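Local atomic coordinates of HTH-type transcriptional repressor NemR (Escherichia coli, PDB entry 4YZE), a protein that represses transcription of the nemRA-gloA operon by binding the NemR box and takes part in the response to electrophiles and reactive chlorine species. Residues E13-T18 with A40-G45; L89-Q94 with V164-W169; L170-Q175 with E183-A188. The protein carries 5 engineered substitutions. One frame throughout, in Å; residues are numbered along the deposited sequence.

Interaction 1. Residues E13-T18 with A40-G45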
ATOM      1  N   GLU A  13      19.785  14.317 -16.514  1.00 61.57           N
ATOM      2  CA  GLU A  13      19.205  12.974 -16.437  1.00 65.86           C
ATOM      3  C   GLU A  13      20.000  12.095 -15.475  1.00 61.89           C
ATOM      4  O   GLU A  13      19.432  11.281 -14.743  1.00 58.17           O
ATOM      5  CB  GLU A  13      19.151  12.310 -17.818  1.00 74.99           C
ATOM      6  CG  GLU A  13      18.061  12.840 -18.738  1.00 85.32           C
ATOM      7  CD  GLU A  13      16.658  12.449 -18.288  1.00 88.82           C
ATOM      8  OE1 GLU A  13      16.435  11.255 -17.980  1.00 91.49           O
ATOM      9  OE2 GLU A  13      15.778  13.339 -18.247  1.00 83.82           O
ATOM     10  N   HIS A  14      21.317  12.268 -15.474  1.00 60.38           N
ATOM     11  CA  HIS A  14      22.167  11.482 -14.595  1.00 55.27           C
ATOM     12  C   HIS A  14      21.812  11.703 -13.128  1.00 53.67           C
ATOM     13  O   HIS A  14      21.675  10.736 -12.381  1.00 55.83           O
ATOM     14  CB  HIS A  14      23.643  11.782 -14.830  1.00 55.06           C
ATOM     15  CG  HIS A  14      24.559  10.889 -14.060  1.00 64.89           C
ATOM     16  ND1 HIS A  14      24.356   9.523 -13.959  1.00 67.30           N
ATOM     17  CD2 HIS A  14      25.671  11.151 -13.340  1.00 65.80           C
ATOM     18  CE1 HIS A  14      25.303   8.993 -13.219  1.00 67.79           C
ATOM     19  NE2 HIS A  14      26.122   9.960 -12.828  1.00 67.30           N
ATOM     20  N   LEU A  15      21.663  12.965 -12.723  1.00 52.20           N
ATOM     21  CA  LEU A  15      21.245  13.282 -11.357  1.00 53.37           C
ATOM     22  C   LEU A  15      19.870  12.669 -11.034  1.00 51.85           C
ATOM     23  O   LEU A  15      19.677  12.047  -9.985  1.00 47.30           O
ATOM     24  CB  LEU A  15      21.201  14.797 -11.147  1.00 54.73           C
ATOM     25  CG  LEU A  15      22.531  15.539 -10.983  1.00 58.14           C
ATOM     26  CD1 LEU A  15      22.334  17.040 -11.101  1.00 50.07           C
ATOM     27  CD2 LEU A  15      23.197  15.198  -9.659  1.00 50.11           C
ATOM     28  N   LEU A  16      18.917  12.843 -11.942  1.00 47.93           N
ATOM     29  CA  LEU A  16      17.569  12.335 -11.715  1.00 49.51           C
ATOM     30  C   LEU A  16      17.585  10.817 -11.545  1.00 50.06           C
ATOM     31  O   LEU A  16      16.981  10.285 -10.613  1.00 43.56           O
ATOM     32  CB  LEU A  16      16.640  12.760 -12.849  1.00 53.11           C
ATOM     33  CG  LEU A  16      16.422  14.274 -12.911  1.00 55.82           C
ATOM     34  CD1 LEU A  16      15.723  14.676 -14.204  1.00 52.81           C
ATOM     35  CD2 LEU A  16      15.625  14.772 -11.695  1.00 43.94           C
ATOM     36  N   ALA A  17      18.328  10.137 -12.418  1.00 55.25           N
ATOM     37  CA  ALA A  17      18.421   8.675 -12.395  1.00 59.97           C
ATOM     38  C   ALA A  17      19.031   8.178 -11.093  1.00 59.79           C
ATOM     39  O   ALA A  17      18.512   7.253 -10.461  1.00 56.85           O
ATOM     40  CB  ALA A  17      19.224   8.169 -13.586  1.00 53.60           C
ATOM     41  N   THR A  18      20.145   8.795 -10.709  1.00 54.97           N
ATOM     42  CA  THR A  18      20.815   8.458  -9.458  1.00 52.30           C
ATOM     43  C   THR A  18      19.861   8.668  -8.286  1.00 52.00           C
ATOM     44  O   THR A  18      19.744   7.803  -7.417  1.00 53.68           O
ATOM     45  CB  THR A  18      22.053   9.327  -9.248  1.00 53.93           C
ATOM     46  OG1 THR A  18      22.840   9.332 -10.447  1.00 57.08           O
ATOM     47  CG2 THR A  18      22.884   8.798  -8.088  1.00 49.94           C
ATOM     48  N   ALA A  40      26.466  10.352  -7.804  1.00 59.42           N
ATOM     49  CA  ALA A  40      26.341  10.791  -9.191  1.00 59.09           C
ATOM     50  C   ALA A  40      27.650  11.353  -9.738  1.00 65.06           C
ATOM     51  O   ALA A  40      27.776  11.580 -10.946  1.00 67.62           O
ATOM     52  CB  ALA A  40      25.237  11.821  -9.324  1.00 57.96           C
ATOM     53  N   GLU A  41      28.611  11.584  -8.842  1.00 60.90           N
ATOM     54  CA  GLU A  41      29.873  12.229  -9.191  1.00 64.17           C
ATOM     55  C   GLU A  41      29.631  13.560  -9.886  1.00 61.51           C
ATOM     56  O   GLU A  41      30.141  13.826 -10.977  1.00 59.69           O
ATOM     57  CB  GLU A  41      30.743  11.299 -10.036  1.00 72.45           C
ATOM     58  CG  GLU A  41      31.138  10.037  -9.294  1.00 77.55           C
ATOM     59  CD  GLU A  41      32.010   9.120 -10.122  1.00 90.76           C
ATOM     60  OE1 GLU A  41      32.900   9.625 -10.847  1.00 94.73           O
ATOM     61  OE2 GLU A  41      31.799   7.890 -10.044  1.00 96.30           O
ATOM     62  N   VAL A  42      28.842  14.398  -9.230  1.00 61.36           N
ATOM     63  CA  VAL A  42      28.465  15.683  -9.784  1.00 63.56           C
ATOM     64  C   VAL A  42      28.685  16.760  -8.731  1.00 61.70           C
ATOM     65  O   VAL A  42      28.161  16.660  -7.621  1.00 58.76           O
ATOM     66  CB  VAL A  42      26.989  15.688 -10.204  1.00 63.36           C
ATOM     67  CG1 VAL A  42      26.563  17.088 -10.607  1.00 53.91           C
ATOM     68  CG2 VAL A  42      26.743  14.684 -11.342  1.00 64.89           C
ATOM     69  N   PRO A  43      29.453  17.803  -9.080  1.00 56.77           N
ATOM     70  CA  PRO A  43      29.752  18.875  -8.120  1.00 62.61           C
ATOM     71  C   PRO A  43      28.495  19.587  -7.621  1.00 57.61           C
ATOM     72  O   PRO A  43      27.448  19.608  -8.292  1.00 55.22           O
ATOM     73  CB  PRO A  43      30.645  19.832  -8.919  1.00 69.96           C
ATOM     74  CG  PRO A  43      30.391  19.501 -10.356  1.00 75.21           C
ATOM     75  CD  PRO A  43      30.076  18.038 -10.394  1.00 67.15           C
ATOM     76  N   LYS A  44      28.605  20.147  -6.423  1.00 57.63           N
ATOM     77  CA  LYS A  44      27.471  20.753  -5.740  1.00 57.39           C
ATOM     78  C   LYS A  44      26.932  21.953  -6.510  1.00 60.08           C
ATOM     79  O   LYS A  44      25.712  22.171  -6.568  1.00 55.58           O
ATOM     80  CB  LYS A  44      27.893  21.176  -4.333  1.00 60.71           C
ATOM     81  CG  LYS A  44      26.744  21.450  -3.377  1.00 67.73           C
ATOM     82  CD  LYS A  44      27.279  21.712  -1.990  1.00 77.93           C
ATOM     83  CE  LYS A  44      26.174  21.780  -0.959  1.00 85.48           C
ATOM     84  NZ  LYS A  44      26.780  21.791   0.409  1.00 93.33           N
ATOM     85  N   GLY A  45      27.837  22.718  -7.116  1.00 57.27           N
ATOM     86  CA  GLY A  45      27.435  23.897  -7.865  1.00 58.16           C
ATOM     87  C   GLY A  45      26.644  23.544  -9.113  1.00 56.51           C
ATOM     88  O   GLY A  45      25.744  24.285  -9.517  1.00 61.31           O
TER

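Interaction 2. Residues L89-Q94 with V164-W169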
ATOM      1  N   LEU A  89      -4.630  -8.146 -18.049  1.00 41.61           N
ATOM      2  CA  LEU A  89      -4.027  -9.218 -17.276  1.00 45.22           C
ATOM      3  C   LEU A  89      -2.504  -9.093 -17.295  1.00 46.16           C
ATOM      4  O   LEU A  89      -1.833  -9.429 -16.317  1.00 45.52           O
ATOM      5  CB  LEU A  89      -4.460 -10.591 -17.795  1.00 50.21           C
ATOM      6  CG  LEU A  89      -5.964 -10.854 -17.724  1.00 51.50           C
ATOM      7  CD1 LEU A  89      -6.293 -12.264 -18.159  1.00 54.46           C
ATOM      8  CD2 LEU A  89      -6.506 -10.597 -16.331  1.00 54.38           C
ATOM      9  N   ALA A  90      -1.962  -8.600 -18.407  1.00 44.95           N
ATOM     10  CA  ALA A  90      -0.517  -8.498 -18.558  1.00 50.78           C
ATOM     11  C   ALA A  90       0.069  -7.473 -17.568  1.00 53.16           C
ATOM     12  O   ALA A  90       1.207  -7.611 -17.111  1.00 48.56           O
ATOM     13  CB  ALA A  90      -0.161  -8.152 -19.996  1.00 42.86           C
ATOM     14  N   TYR A  91      -0.725  -6.454 -17.252  1.00 50.93           N
ATOM     15  CA  TYR A  91      -0.368  -5.453 -16.260  1.00 53.68           C
ATOM     16  C   TYR A  91      -0.077  -6.144 -14.947  1.00 51.05           C
ATOM     17  O   TYR A  91       0.946  -5.876 -14.318  1.00 47.79           O
ATOM     18  CB  TYR A  91      -1.515  -4.450 -16.113  1.00 50.69           C
ATOM     19  CG  TYR A  91      -1.452  -3.462 -14.956  1.00 51.58           C
ATOM     20  CD1 TYR A  91      -0.483  -2.460 -14.907  1.00 43.39           C
ATOM     21  CD2 TYR A  91      -2.420  -3.485 -13.953  1.00 54.91           C
ATOM     22  CE1 TYR A  91      -0.460  -1.531 -13.859  1.00 48.36           C
ATOM     23  CE2 TYR A  91      -2.407  -2.580 -12.910  1.00 50.83           C
ATOM     24  CZ  TYR A  91      -1.429  -1.598 -12.862  1.00 53.10           C
ATOM     25  OH  TYR A  91      -1.441  -0.691 -11.809  1.00 43.00           O
ATOM     26  N   TYR A  92      -0.949  -7.054 -14.528  1.00 37.60           N
ATOM     27  CA  TYR A  92      -0.644  -7.790 -13.311  1.00 38.19           C
ATOM     28  C   TYR A  92       0.464  -8.820 -13.500  1.00 44.20           C
ATOM     29  O   TYR A  92       1.230  -9.082 -12.565  1.00 42.47           O
ATOM     30  CB  TYR A  92      -1.890  -8.433 -12.727  1.00 47.76           C
ATOM     31  CG  TYR A  92      -2.863  -7.446 -12.150  1.00 46.82           C
ATOM     32  CD1 TYR A  92      -2.779  -7.046 -10.818  1.00 44.01           C
ATOM     33  CD2 TYR A  92      -3.879  -6.925 -12.929  1.00 36.07           C
ATOM     34  CE1 TYR A  92      -3.689  -6.128 -10.286  1.00 40.55           C
ATOM     35  CE2 TYR A  92      -4.779  -6.014 -12.414  1.00 37.25           C
ATOM     36  CZ  TYR A  92      -4.688  -5.629 -11.091  1.00 38.15           C
ATOM     37  OH  TYR A  92      -5.598  -4.731 -10.590  1.00 39.58           O
ATOM     38  N   GLN A  93       0.542  -9.431 -14.684  1.00 42.98           N
ATOM     39  CA  GLN A  93       1.557 -10.465 -14.909  1.00 48.24           C
ATOM     40  C   GLN A  93       2.958  -9.845 -14.929  1.00 44.13           C
ATOM     41  O   GLN A  93       3.906 -10.415 -14.390  1.00 45.07           O
ATOM     42  CB  GLN A  93       1.273 -11.253 -16.196  1.00 44.78           C
ATOM     43  CG  GLN A  93       2.283 -12.352 -16.519  1.00 47.43           C
ATOM     44  CD  GLN A  93       2.303 -13.479 -15.497  1.00 64.66           C
ATOM     45  OE1 GLN A  93       3.340 -13.768 -14.890  1.00 68.26           O
ATOM     46  NE2 GLN A  93       1.160 -14.129 -15.311  1.00 66.01           N
ATOM     47  N   GLN A  94       3.076  -8.667 -15.537  1.00 45.70           N
ATOM     48  CA  GLN A  94       4.341  -7.922 -15.532  1.00 56.07           C
ATOM     49  C   GLN A  94       4.764  -7.531 -14.109  1.00 47.75           C
ATOM     50  O   GLN A  94       5.937  -7.596 -13.759  1.00 45.93           O
ATOM     51  CB  GLN A  94       4.205  -6.652 -16.373  1.00 64.70           C
ATOM     52  CG  GLN A  94       5.267  -6.479 -17.449  1.00 78.96           C
ATOM     53  CD  GLN A  94       4.689  -6.578 -18.854  1.00 89.83           C
ATOM     54  OE1 GLN A  94       3.937  -7.505 -19.162  1.00 94.98           O
ATOM     55  NE2 GLN A  94       5.032  -5.618 -19.709  1.00 90.07           N
ATOM     56  N   VAL A 164     -10.214   0.535  -8.341  1.00 27.99           N
ATOM     57  CA  VAL A 164     -10.121  -0.695  -7.565  1.00 27.30           C
ATOM     58  C   VAL A 164      -8.930  -1.509  -8.021  1.00 26.33           C
ATOM     59  O   VAL A 164      -8.216  -2.048  -7.195  1.00 31.07           O
ATOM     60  CB  VAL A 164     -11.408  -1.542  -7.717  1.00 41.53           C
ATOM     61  CG1 VAL A 164     -11.197  -2.999  -7.239  1.00 33.70           C
ATOM     62  CG2 VAL A 164     -12.549  -0.879  -6.968  1.00 42.48           C
ATOM     63  N   LEU A 165      -8.735  -1.618  -9.334  1.00 27.16           N
ATOM     64  CA  LEU A 165      -7.612  -2.389  -9.876  1.00 28.70           C
ATOM     65  C   LEU A 165      -6.285  -1.792  -9.412  1.00 28.45           C
ATOM     66  O   LEU A 165      -5.329  -2.514  -9.080  1.00 26.17           O
ATOM     67  CB  LEU A 165      -7.649  -2.408 -11.404  1.00 29.07           C
ATOM     68  CG  LEU A 165      -8.727  -3.220 -12.136  1.00 38.74           C
ATOM     69  CD1 LEU A 165      -8.578  -3.041 -13.635  1.00 34.62           C
ATOM     70  CD2 LEU A 165      -8.654  -4.708 -11.789  1.00 38.09           C
ATOM     71  N   TYR A 166      -6.222  -0.468  -9.393  1.00 26.16           N
ATOM     72  CA  TYR A 166      -5.002   0.210  -8.957  1.00 26.32           C
ATOM     73  C   TYR A 166      -4.825   0.020  -7.459  1.00 25.87           C
ATOM     74  O   TYR A 166      -3.737  -0.313  -6.998  1.00 25.66           O
ATOM     75  CB  TYR A 166      -5.035   1.694  -9.339  1.00 28.47           C
ATOM     76  CG  TYR A 166      -3.773   2.417  -8.927  1.00 34.80           C
ATOM     77  CD1 TYR A 166      -2.589   2.235  -9.629  1.00 37.30           C
ATOM     78  CD2 TYR A 166      -3.754   3.248  -7.821  1.00 38.92           C
ATOM     79  CE1 TYR A 166      -1.421   2.877  -9.257  1.00 36.38           C
ATOM     80  CE2 TYR A 166      -2.579   3.909  -7.433  1.00 42.18           C
ATOM     81  CZ  TYR A 166      -1.421   3.715  -8.157  1.00 40.48           C
ATOM     82  OH  TYR A 166      -0.251   4.349  -7.786  1.00 42.28           O
ATOM     83  N   ALA A 167      -5.897   0.210  -6.693  1.00 28.25           N
ATOM     84  CA  ALA A 167      -5.798   0.025  -5.243  1.00 28.52           C
ATOM     85  C   ALA A 167      -5.360  -1.407  -4.958  1.00 30.64           C
ATOM     86  O   ALA A 167      -4.525  -1.658  -4.089  1.00 31.34           O
ATOM     87  CB  ALA A 167      -7.104   0.309  -4.584  1.00 26.58           C
ATOM     88  N   LEU A 168      -5.907  -2.352  -5.719  1.00 30.85           N
ATOM     89  CA  LEU A 168      -5.571  -3.768  -5.509  1.00 30.84           C
ATOM     90  C   LEU A 168      -4.091  -4.046  -5.773  1.00 25.55           C
ATOM     91  O   LEU A 168      -3.416  -4.747  -4.998  1.00 26.03           O
ATOM     92  CB  LEU A 168      -6.432  -4.642  -6.427  1.00 33.75           C
ATOM     93  CG  LEU A 168      -6.799  -6.096  -6.119  1.00 41.28           C
ATOM     94  CD1 LEU A 168      -6.911  -6.913  -7.407  1.00 38.68           C
ATOM     95  CD2 LEU A 168      -5.889  -6.774  -5.152  1.00 30.86           C
ATOM     96  N   TRP A 169      -3.608  -3.528  -6.896  1.00 26.96           N
ATOM     97  CA  TRP A 169      -2.206  -3.650  -7.289  1.00 31.33           C
ATOM     98  C   TRP A 169      -1.268  -3.065  -6.226  1.00 34.37           C
ATOM     99  O   TRP A 169      -0.235  -3.650  -5.899  1.00 29.07           O
ATOM    100  CB  TRP A 169      -2.026  -2.900  -8.617  1.00 27.52           C
ATOM    101  CG  TRP A 169      -0.620  -2.801  -9.129  1.00 41.15           C
ATOM    102  CD1 TRP A 169       0.013  -3.677  -9.966  1.00 42.96           C
ATOM    103  CD2 TRP A 169       0.320  -1.741  -8.873  1.00 44.41           C
ATOM    104  NE1 TRP A 169       1.290  -3.235 -10.232  1.00 44.27           N
ATOM    105  CE2 TRP A 169       1.504  -2.053  -9.572  1.00 42.15           C
ATOM    106  CE3 TRP A 169       0.272  -0.561  -8.122  1.00 51.13           C
ATOM    107  CZ2 TRP A 169       2.642  -1.225  -9.537  1.00 44.97           C
ATOM    108  CZ3 TRP A 169       1.403   0.256  -8.086  1.00 52.73           C
ATOM    109  CH2 TRP A 169       2.570  -0.084  -8.791  1.00 41.83           C
TER

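Interaction 3. Residues L170-Q175 with E183-A188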
ATOM      1  N   LEU A 170      -1.651  -1.910  -5.690  1.00 32.55           N
ATOM      2  CA  LEU A 170      -0.877  -1.196  -4.675  1.00 28.22           C
ATOM      3  C   LEU A 170      -0.831  -2.019  -3.394  1.00 32.02           C
ATOM      4  O   LEU A 170       0.249  -2.269  -2.827  1.00 28.22           O
ATOM      5  CB  LEU A 170      -1.526   0.201  -4.435  1.00 26.53           C
ATOM      6  CG  LEU A 170      -0.698   1.482  -4.573  1.00 57.84           C
ATOM      7  CD1 LEU A 170      -1.528   2.697  -4.173  1.00 61.18           C
ATOM      8  CD2 LEU A 170       0.571   1.436  -3.734  1.00 54.36           C
ATOM      9  N   GLY A 171      -1.991  -2.492  -2.949  1.00 29.61           N
ATOM     10  CA  GLY A 171      -2.050  -3.212  -1.680  1.00 27.82           C
ATOM     11  C   GLY A 171      -1.360  -4.565  -1.778  1.00 34.53           C
ATOM     12  O   GLY A 171      -0.728  -5.056  -0.826  1.00 29.15           O
ATOM     13  N   ALA A 172      -1.443  -5.175  -2.949  1.00 24.60           N
ATOM     14  CA  ALA A 172      -0.871  -6.508  -3.092  1.00 24.68           C
ATOM     15  C   ALA A 172       0.638  -6.406  -3.086  1.00 26.86           C
ATOM     16  O   ALA A 172       1.317  -7.271  -2.532  1.00 26.45           O
ATOM     17  CB  ALA A 172      -1.368  -7.211  -4.383  1.00 24.50           C
ATOM     18  N   ASN A 173       1.150  -5.368  -3.746  1.00 29.84           N
ATOM     19  CA  ASN A 173       2.586  -5.081  -3.738  1.00 26.79           C
ATOM     20  C   ASN A 173       3.117  -4.823  -2.335  1.00 33.42           C
ATOM     21  O   ASN A 173       4.177  -5.328  -1.951  1.00 32.77           O
ATOM     22  CB  ASN A 173       2.909  -3.896  -4.669  1.00 26.76           C
ATOM     23  CG  ASN A 173       3.173  -4.354  -6.105  1.00 49.90           C
ATOM     24  OD1 ASN A 173       4.164  -5.043  -6.366  1.00 43.66           O
ATOM     25  ND2 ASN A 173       2.280  -3.992  -7.037  1.00 40.74           N
ATOM     26  N   LEU A 174       2.366  -4.037  -1.579  1.00 32.19           N
ATOM     27  CA  LEU A 174       2.737  -3.690  -0.221  1.00 34.64           C
ATOM     28  C   LEU A 174       2.865  -4.969   0.563  1.00 35.76           C
ATOM     29  O   LEU A 174       3.881  -5.243   1.208  1.00 39.89           O
ATOM     30  CB  LEU A 174       1.651  -2.820   0.414  1.00 43.07           C
ATOM     31  CG  LEU A 174       2.025  -1.378   0.735  1.00 59.12           C
ATOM     32  CD1 LEU A 174       1.020  -0.752   1.690  1.00 67.95           C
ATOM     33  CD2 LEU A 174       3.399  -1.332   1.321  1.00 58.48           C
ATOM     34  N   GLN A 175       1.816  -5.767   0.473  1.00 33.71           N
ATOM     35  CA  GLN A 175       1.753  -7.029   1.172  1.00 40.84           C
ATOM     36  C   GLN A 175       2.798  -8.024   0.693  1.00 40.02           C
ATOM     37  O   GLN A 175       3.299  -8.816   1.488  1.00 37.00           O
ATOM     38  CB  GLN A 175       0.371  -7.624   0.968  1.00 40.98           C
ATOM     39  CG  GLN A 175       0.060  -8.718   1.923  1.00 53.51           C
ATOM     40  CD  GLN A 175      -1.403  -9.015   1.952  1.00 63.54           C
ATOM     41  OE1 GLN A 175      -2.205  -8.324   1.316  1.00 63.60           O
ATOM     42  NE2 GLN A 175      -1.773 -10.051   2.687  1.00 74.45           N
ATOM     43  N   GLU A 183       2.770 -14.430  -3.352  1.00 31.84           N
ATOM     44  CA  GLU A 183       1.387 -14.920  -3.244  1.00 33.98           C
ATOM     45  C   GLU A 183       0.326 -13.803  -3.342  1.00 31.18           C
ATOM     46  O   GLU A 183      -0.670 -13.976  -4.023  1.00 32.50           O
ATOM     47  CB  GLU A 183       1.201 -15.783  -1.987  1.00 37.52           C
ATOM     48  CG  GLU A 183      -0.080 -16.604  -1.959  1.00 35.51           C
ATOM     49  CD  GLU A 183      -1.296 -15.778  -1.561  1.00 41.18           C
ATOM     50  OE1 GLU A 183      -1.112 -14.758  -0.847  1.00 33.53           O
ATOM     51  OE2 GLU A 183      -2.431 -16.149  -1.962  1.00 40.07           O
ATOM     52  N   PRO A 184       0.543 -12.653  -2.682  1.00 27.90           N
ATOM     53  CA  PRO A 184      -0.464 -11.602  -2.847  1.00 26.87           C
ATOM     54  C   PRO A 184      -0.613 -11.143  -4.293  1.00 35.00           C
ATOM     55  O   PRO A 184      -1.735 -10.800  -4.699  1.00 36.95           O
ATOM     56  CB  PRO A 184       0.104 -10.446  -1.999  1.00 26.42           C
ATOM     57  CG  PRO A 184       0.930 -11.134  -0.903  1.00 27.39           C
ATOM     58  CD  PRO A 184       1.525 -12.338  -1.609  1.00 28.16           C
ATOM     59  N   LEU A 185       0.483 -11.123  -5.052  1.00 31.39           N
ATOM     60  CA  LEU A 185       0.418 -10.730  -6.474  1.00 27.19           C
ATOM     61  C   LEU A 185      -0.276 -11.821  -7.316  1.00 27.89           C
ATOM     62  O   LEU A 185      -1.124 -11.503  -8.138  1.00 30.42           O
ATOM     63  CB  LEU A 185       1.809 -10.389  -7.036  1.00 30.82           C
ATOM     64  CG  LEU A 185       2.506  -9.264  -6.242  1.00 35.07           C
ATOM     65  CD1 LEU A 185       4.019  -9.126  -6.554  1.00 32.29           C
ATOM     66  CD2 LEU A 185       1.798  -7.957  -6.499  1.00 33.93           C
ATOM     67  N   GLU A 186       0.076 -13.096  -7.107  1.00 29.03           N
ATOM     68  CA  GLU A 186      -0.557 -14.178  -7.869  1.00 36.13           C
ATOM     69  C   GLU A 186      -2.020 -14.184  -7.495  1.00 33.96           C
ATOM     70  O   GLU A 186      -2.879 -14.392  -8.334  1.00 30.57           O
ATOM     71  CB  GLU A 186       0.064 -15.563  -7.588  1.00 32.42           C
ATOM     72  CG  GLU A 186       1.538 -15.659  -7.926  1.00 50.45           C
ATOM     73  CD  GLU A 186       2.177 -16.986  -7.486  1.00 60.63           C
ATOM     74  OE1 GLU A 186       1.849 -17.494  -6.386  1.00 54.04           O
ATOM     75  OE2 GLU A 186       3.014 -17.518  -8.250  1.00 65.78           O
ATOM     76  N   ASN A 187      -2.318 -13.927  -6.231  1.00 31.52           N
ATOM     77  CA  ASN A 187      -3.711 -13.974  -5.832  1.00 30.89           C
ATOM     78  C   ASN A 187      -4.485 -12.810  -6.448  1.00 37.96           C
ATOM     79  O   ASN A 187      -5.634 -12.982  -6.862  1.00 30.02           O
ATOM     80  CB  ASN A 187      -3.868 -14.007  -4.310  1.00 34.19           C
ATOM     81  CG  ASN A 187      -5.321 -14.132  -3.890  1.00 38.80           C
ATOM     82  OD1 ASN A 187      -6.006 -15.084  -4.267  1.00 35.18           O
ATOM     83  ND2 ASN A 187      -5.797 -13.170  -3.122  1.00 38.01           N
ATOM     84  N   ALA A 188      -3.853 -11.638  -6.540  1.00 32.82           N
ATOM     85  CA  ALA A 188      -4.502 -10.500  -7.195  1.00 31.02           C
ATOM     86  C   ALA A 188      -4.772 -10.798  -8.669  1.00 32.44           C
ATOM     87  O   ALA A 188      -5.855 -10.507  -9.163  1.00 31.63           O
ATOM     88  CB  ALA A 188      -3.692  -9.195  -7.037  1.00 25.34           C
TER

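Interaction 1. Residues E13-T18 with A40-G45
His14, Leu15 and Thr18 of helix 10-26 pack against Ala40 and Val42, a small and largely apolar contact between the first helix of the DNA-binding domain and the end of helix 33-40 with the turn that leads to helix 44-50. Ala40 is the centre of it. Its methyl group CB lies 3.6 Å from Thr18 OG1 and 4.0 Å from Leu15 CD2, so that both the threonine and the leucine bear on one small side chain. The CD2 branch of Leu15 also reaches Val42, 3.9 Å from Val42 CB and almost as near both of its methyl groups; the two side chains cross obliquely. Leu15 goes on to touch Leu36, Phe47 and Phe57, which places the contact at the border of the domain's hydrophobic core. On the exposed side of the helix, His14 holds CG anti to the backbone N (chi1 -173°), and the edge of its ring meets the carbonyl of Ala40: NE2 is 3.0 Å from Ala40 O, but the N-H...O angle is only 122° and the bond is weak. Thr18 OG1 sits over one face of the same imidazole, toward its rim, and donates to His14 O over 2.7 Å. That carbonyl also accepts from Thr18 N, and the two donors arrive from opposite faces of its plane. An alanine in place of Thr18 would probably leave His14 O with one donor fewer and open a gap beside the methyl group of Ala40. Beyond Ala40, Glu41, with positive phi, is the C-prime residue of a Schellman motif, and Pro43 is the N-cap of helix 44-50. The arrangement is that of the TetR-type domain, whose first helix packs against the predicted helix-turn-helix motif.

Interaction 2. Residues L89-Q94 with V164-W169
Tyr91 and Trp169 form the apolar centre of a nearly parallel helix pair in the TetR-type C-terminal domain, between helix 84-97 and helix 158-179. The tyrosine ring and the five-membered ring of the indole make an offset stack, centroids 4.8 Å apart and planes inclined by 22°. The two side chains cross at about a right angle, and Tyr91 OH lies over one face of the indole, offset toward the rim, 3.5 Å from Trp169 CG. In both residues CG is anti to the backbone N, which sends the rings out toward the other helix. Such long aromatic side chains span the space between the short helical segments, whose axes come no closer than 11.9 Å at an angle of 12°. Tyr69 and Leu73 of helix 54-79 also pack on Tyr91. Farther out, Tyr166 offers the edge of its ring to Tyr91 OH, with CD1 3.8 Å away. Ala167 and Leu168 pack on Leu168 and Ala167 of the second subunit, which places this part of helix 158-179 at the dimer interface.

Tyr92 is set beside Tyr91, whose CD2 lies over one face of its ring. Tyr92 CE1 approaches Trp169 CB at 4.0 Å, near the plane of the indole, at its edge. The side chains of Tyr92 and Leu165 cross at about a right angle, Leu165 CD2 4.1 Å from Tyr92 CZ. The indole nitrogen of Trp169 is hydrogen-bonded to Thr95 OG1, and the side chain lies about 4 Å from that of Cys108, which plays a central role in the response to reactive chlorine species. At the polar edge, Tyr92 OH donates to Leu165 O over 2.7 Å, tilted out of the carbonyl plane at a C=O...donor angle of 105°; Leu165 O also accepts the helical hydrogen bond from Trp169 N, from the opposite face of that plane.

Interaction 3. Residues L170-Q175 with E183-A188
Ala172 and Pro184 bring helix 158-179 and helix 183-195 together at close range: their CA atoms are 5.1 Å apart, and the axes of the two short segments approach to 8.2 Å at 155°, nearly antiparallel. Small side chains permit this. Ala172 CB faces Ala188 CB at 4.0 Å and Leu185 CD2 at 3.9 Å, while Pro184 CB rests against the backbone oxygen Ala172 O at 3.4 Å.

The CD2 branch of Leu185 continues from Ala172 to the amide of Asn173, 3.8 Å from OD1. The two side chains cross at about a right angle. The amide nitrogen of Asn173 is hydrogen-bonded to Trp169 O one turn back, and its side chain lies about 5 Å from that of Cys108.

Toward Gln175 the contact thins: this partly exposed residue has less than half as much surface covered as Ala172. Its CG meets Pro184 CG at 3.8 Å by aliphatic contact alone, the chain running on extended beyond, and it also packs on Ile136 of the second subunit. Asn187, though it makes no contact with 170-175, bonds through ND2 to Gln160 O of the second subunit, and Leu170 packs on Leu174 of that subunit; the hairpin is part of the dimer interface.

No hydrogen bond joins the two segments. Their cohesion therefore rests on van der Waals contact and the burial of apolar surface, with Asn173 contributing its amide to the packing while bonding within its own helix.

From the N terminus, interaction 1 comes first and closes a short loop of 21 intervening residues, mostly helical, within the DNA-binding domain. Interaction 2 then closes the longest loop, 69 residues from helix 84-97 to helix 158-179, and interaction 3 follows with a hairpin of seven between 170-175 and 183-188. The three are in series; none nests in or crosses another. Interaction 1 stands apart, its centre 33 to 34 Å from the others and on the opposite side of the chain's centre. Interactions 2 and 3 share helix 158-179, touch where Leu168 CD2 meets Ala188 CB, and tie three helices of the C-terminal domain together beside the second subunit.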